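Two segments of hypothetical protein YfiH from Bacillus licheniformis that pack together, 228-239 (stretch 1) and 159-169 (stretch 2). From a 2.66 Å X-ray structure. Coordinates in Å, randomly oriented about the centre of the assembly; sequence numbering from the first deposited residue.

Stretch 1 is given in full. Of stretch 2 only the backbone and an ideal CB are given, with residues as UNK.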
# COMPACT_ATOMS: atom_id res chain seq x y z
N VAL A 228 -0.97 14.06 2.32
CA VAL A 228 0.07 14.47 1.39
C VAL A 228 -0.01 13.64 0.13
O VAL A 228 0.16 14.15 -0.98
CB VAL A 228 1.45 14.34 2.04
CG1 VAL A 228 2.51 14.88 1.10
CG2 VAL A 228 1.48 15.06 3.37
N ASN A 229 -0.26 12.34 0.27
CA ASN A 229 -0.41 11.51 -0.91
C ASN A 229 -1.66 11.88 -1.70
O ASN A 229 -1.62 11.98 -2.93
CB ASN A 229 -0.40 10.03 -0.52
CG ASN A 229 1.00 9.53 -0.25
OD1 ASN A 229 1.74 9.21 -1.17
ND2 ASN A 229 1.38 9.50 1.02
N ARG A 230 -2.78 12.11 -1.01
CA ARG A 230 -3.96 12.57 -1.74
C ARG A 230 -3.66 13.86 -2.48
O ARG A 230 -4.06 14.04 -3.64
CB ARG A 230 -5.14 12.76 -0.80
CG ARG A 230 -6.42 13.04 -1.54
CD ARG A 230 -7.41 13.80 -0.64
NE ARG A 230 -6.96 15.17 -0.37
CZ ARG A 230 -7.09 16.16 -1.25
NH1 ARG A 230 -6.67 17.38 -0.95
NH2 ARG A 230 -7.65 15.93 -2.43
N GLN A 231 -2.91 14.77 -1.85
CA GLN A 231 -2.54 16.00 -2.52
C GLN A 231 -1.67 15.71 -3.73
O GLN A 231 -1.81 16.36 -4.77
CB GLN A 231 -1.83 16.94 -1.54
CG GLN A 231 -2.75 17.65 -0.58
CD GLN A 231 -2.07 18.77 0.19
OE1 GLN A 231 -1.26 19.51 -0.35
NE2 GLN A 231 -2.43 18.91 1.46
N LEU A 232 -0.79 14.71 -3.62
CA LEU A 232 0.11 14.41 -4.73
C LEU A 232 -0.62 13.80 -5.91
O LEU A 232 -0.24 14.05 -7.06
CB LEU A 232 1.21 13.48 -4.25
CG LEU A 232 2.25 14.20 -3.40
CD1 LEU A 232 3.00 13.18 -2.55
CD2 LEU A 232 3.19 15.02 -4.29
N LEU A 233 -1.69 13.03 -5.66
CA LEU A 233 -2.52 12.50 -6.74
C LEU A 233 -3.26 13.62 -7.47
O LEU A 233 -3.27 13.67 -8.70
CB LEU A 233 -3.51 11.47 -6.19
CG LEU A 233 -2.91 10.22 -5.55
CD1 LEU A 233 -3.97 9.35 -4.87
CD2 LEU A 233 -2.13 9.42 -6.57
N VAL A 234 -3.88 14.54 -6.71
CA VAL A 234 -4.60 15.65 -7.33
C VAL A 234 -3.64 16.51 -8.13
O VAL A 234 -3.94 16.96 -9.25
CB VAL A 234 -5.33 16.48 -6.26
CG1 VAL A 234 -6.04 17.67 -6.90
CG2 VAL A 234 -6.31 15.62 -5.47
N HIS A 235 -2.46 16.77 -7.56
CA HIS A 235 -1.40 17.46 -8.29
C HIS A 235 -1.06 16.70 -9.56
O HIS A 235 -0.88 17.31 -10.62
CB HIS A 235 -0.19 17.59 -7.37
CG HIS A 235 0.99 18.27 -8.00
ND1 HIS A 235 1.07 19.64 -8.15
CD2 HIS A 235 2.15 17.77 -8.47
CE1 HIS A 235 2.22 19.95 -8.71
NE2 HIS A 235 2.90 18.83 -8.90
N ALA A 236 -1.02 15.37 -9.48
CA ALA A 236 -0.62 14.60 -10.65
C ALA A 236 -1.67 14.61 -11.74
O ALA A 236 -1.37 14.21 -12.87
CB ALA A 236 -0.29 13.18 -10.24
N GLY A 237 -2.90 15.01 -11.45
CA GLY A 237 -3.94 15.06 -12.46
C GLY A 237 -5.12 14.18 -12.16
O GLY A 237 -6.06 14.12 -12.97
N ILE A 238 -5.14 13.46 -11.06
CA ILE A 238 -6.32 12.66 -10.75
C ILE A 238 -7.37 13.59 -10.16
O ILE A 238 -7.06 14.35 -9.22
CB ILE A 238 -5.97 11.54 -9.79
CG1 ILE A 238 -5.01 10.55 -10.45
CG2 ILE A 238 -7.21 10.83 -9.37
CD1 ILE A 238 -4.75 9.33 -9.61
N PRO A 239 -8.61 13.56 -10.65
CA PRO A 239 -9.65 14.40 -10.04
C PRO A 239 -9.95 13.94 -8.62
O PRO A 239 -9.99 12.74 -8.33
CB PRO A 239 -10.87 14.21 -10.97
CG PRO A 239 -10.49 13.25 -12.00
CD PRO A 239 -9.12 12.70 -11.72
N UNK A 159 6.37 9.06 -4.71
CA UNK A 159 6.18 7.82 -5.45
C UNK A 159 4.75 7.72 -5.99
O UNK A 159 4.53 7.11 -7.04
CB UNK A 159 6.50 6.62 -4.56
N UNK A 160 3.76 8.32 -5.30
CA UNK A 160 2.39 8.26 -5.79
C UNK A 160 2.22 9.09 -7.06
O UNK A 160 1.50 8.68 -7.99
CB UNK A 160 1.42 8.74 -4.71
N UNK A 161 2.88 10.25 -7.15
CA UNK A 161 2.76 11.04 -8.36
C UNK A 161 3.51 10.41 -9.52
O UNK A 161 3.12 10.60 -10.68
CB UNK A 161 3.27 12.46 -8.12
N UNK A 162 4.58 9.66 -9.24
CA UNK A 162 5.30 8.98 -10.30
C UNK A 162 4.46 7.89 -10.95
O UNK A 162 4.55 7.66 -12.15
CB UNK A 162 6.60 8.38 -9.75
N UNK A 163 3.62 7.23 -10.17
CA UNK A 163 2.74 6.24 -10.77
C UNK A 163 1.86 6.89 -11.82
O UNK A 163 1.69 6.35 -12.92
CB UNK A 163 1.88 5.56 -9.70
N UNK A 164 1.28 8.05 -11.49
CA UNK A 164 0.40 8.74 -12.42
C UNK A 164 1.19 9.27 -13.61
O UNK A 164 0.74 9.19 -14.76
CB UNK A 164 -0.33 9.88 -11.72
N UNK A 165 2.39 9.81 -13.36
CA UNK A 165 3.21 10.29 -14.47
C UNK A 165 3.64 9.14 -15.38
O UNK A 165 3.76 9.31 -16.60
CB UNK A 165 4.44 11.03 -13.94
N UNK A 166 3.89 7.96 -14.79
CA UNK A 166 4.25 6.77 -15.55
C UNK A 166 3.08 6.26 -16.38
O UNK A 166 3.29 5.75 -17.48
CB UNK A 166 4.74 5.67 -14.61
N UNK A 167 1.86 6.33 -15.85
CA UNK A 167 0.72 5.89 -16.66
C UNK A 167 0.43 6.89 -17.77
O UNK A 167 -0.00 6.51 -18.87
CB UNK A 167 -0.52 5.70 -15.79
N UNK A 168 0.63 8.18 -17.49
CA UNK A 168 0.40 9.20 -18.49
C UNK A 168 1.46 9.14 -19.56
O UNK A 168 1.15 9.19 -20.76
CB UNK A 168 0.37 10.59 -17.85
N UNK A 169 2.73 9.00 -19.17
CA UNK A 169 3.80 9.15 -20.15
C UNK A 169 4.18 7.85 -20.85
O UNK A 169 4.50 7.86 -22.04
CB UNK A 169 5.04 9.73 -19.47

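Two helices run nearly side by side here, their axes 8.4 Å apart at closest approach and their N-to-C directions 24° apart. So close a pairing favours small side chains where the backbones come nearest, at 160, whose CA lies 6.5 Å from N229 CA, and at 161, whose CA lies 5.4 Å from A236 CA even though its CB points sideways. No hydrogen bond crosses the contact directly.

Position 159 points its CB sideways, and nothing of stretch 1 lies within 5.5 Å of it; the contact sets no rule. It is I159, whose end leads away.

Position 160 points toward stretch 1. Its ideal CB already lies 3.6 Å from N229 OD1 and 4.1 Å from L233 CD2, so there is little space to grow; alanine, serine or, with no CB at all, glycine would suit. A160 is deposited, and its methyl fills the space between the asparagine amide and the leucine.

Position 161 points sideways, yet its ideal CB sits 4.0 Å from L232 O and 4.2 Å from A236 CB. A small residue fits the close backbone, although a larger one might slide out past H235. The residue is A161, packing its CB against A236 CB at 4.2 Å and L232 CB at 4.5 Å.

Positions 162 and 163 meet nothing of stretch 1 at CB, so many residues would serve. They are S162, whose CB points away, and M163, whose CB points sideways and whose end leads away.

Position 164 points toward stretch 1, its ideal CB 3.6 Å from A236 CB and 4.9 Å from I238 CG1. Around it lie L233, A236 and I238, an apolar setting that asks for a compact aliphatic side chain: valine is apt, alanine would leave more unfilled, and isoleucine is conceivable. V164, chi1 t, has the largest area of any residue in this stretch covered by stretch 1. Its CG2 reaches I238 CD1 at 3.7 Å and L233 CD2 at 4.1 Å, while CG1 lies 3.6 Å from A236 O.

Position 165 points sideways into space where a polar residue could work near the end of the partner helix. D165 makes a salt bridge to 169, whose hydrogen bond is weak; water 1 donates to D165 OD1, with 3.1 Å between its O and OD1, and donates weakly to A236 O.

Positions 166 and 167 are out of reach; stretch 1 leaves the choice open, and they hold M166 and W167.

Position 168 points toward stretch 1, but its CB has nothing within 5.5 Å, so only a longer side chain could touch: isoleucine, leucine or methionine. I168 does so, with CD1 4.1 Å from A236 O, just where G237 turns the chain.

Position 169, also out of reach and equally unconstrained, is R169, the partner of D165.

Stretch 2 159-169: IAASMVDMWIR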
# COMPACT_ATOMS: atom_id res chain seq x y z
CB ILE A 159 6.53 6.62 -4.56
CG1 ILE A 159 6.55 5.33 -5.39
CG2 ILE A 159 5.53 6.49 -3.45
CD1 ILE A 159 6.80 4.06 -4.57
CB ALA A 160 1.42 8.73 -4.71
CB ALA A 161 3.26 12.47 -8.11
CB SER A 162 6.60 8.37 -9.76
OG SER A 162 7.56 9.37 -9.51
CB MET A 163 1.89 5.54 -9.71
CG MET A 163 1.11 4.39 -10.31
SD MET A 163 2.21 3.03 -10.76
CE MET A 163 2.53 2.33 -9.12
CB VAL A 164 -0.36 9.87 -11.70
CG1 VAL A 164 -1.19 10.63 -12.69
CG2 VAL A 164 -1.21 9.31 -10.58
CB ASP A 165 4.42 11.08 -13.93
CG ASP A 165 5.07 11.96 -15.00
OD1 ASP A 165 4.36 12.82 -15.60
OD2 ASP A 165 6.29 11.80 -15.25
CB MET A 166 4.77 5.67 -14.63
CG MET A 166 5.85 4.81 -15.22
SD MET A 166 6.97 4.15 -13.94
CE MET A 166 8.35 5.29 -14.04
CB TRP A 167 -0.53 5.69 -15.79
CG TRP A 167 -0.45 4.45 -14.94
CD1 TRP A 167 0.67 3.72 -14.66
CD2 TRP A 167 -1.52 3.82 -14.27
NE1 TRP A 167 0.35 2.66 -13.85
CE2 TRP A 167 -1.00 2.70 -13.60
CE3 TRP A 167 -2.89 4.08 -14.18
CZ2 TRP A 167 -1.79 1.84 -12.85
CZ3 TRP A 167 -3.67 3.24 -13.42
CH2 TRP A 167 -3.12 2.13 -12.77
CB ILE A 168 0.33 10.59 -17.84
CG1 ILE A 168 -0.97 10.73 -17.05
CG2 ILE A 168 0.39 11.67 -18.89
CD1 ILE A 168 -1.03 11.98 -16.24
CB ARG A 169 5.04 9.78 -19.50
CG ARG A 169 4.82 11.22 -19.01
CD ARG A 169 6.07 11.82 -18.37
NE ARG A 169 6.66 12.84 -19.25
CZ ARG A 169 6.43 14.15 -19.17
NH1 ARG A 169 5.61 14.65 -18.24
NH2 ARG A 169 7.01 14.97 -20.03
O HOH W 1 1.86 13.41 -13.93
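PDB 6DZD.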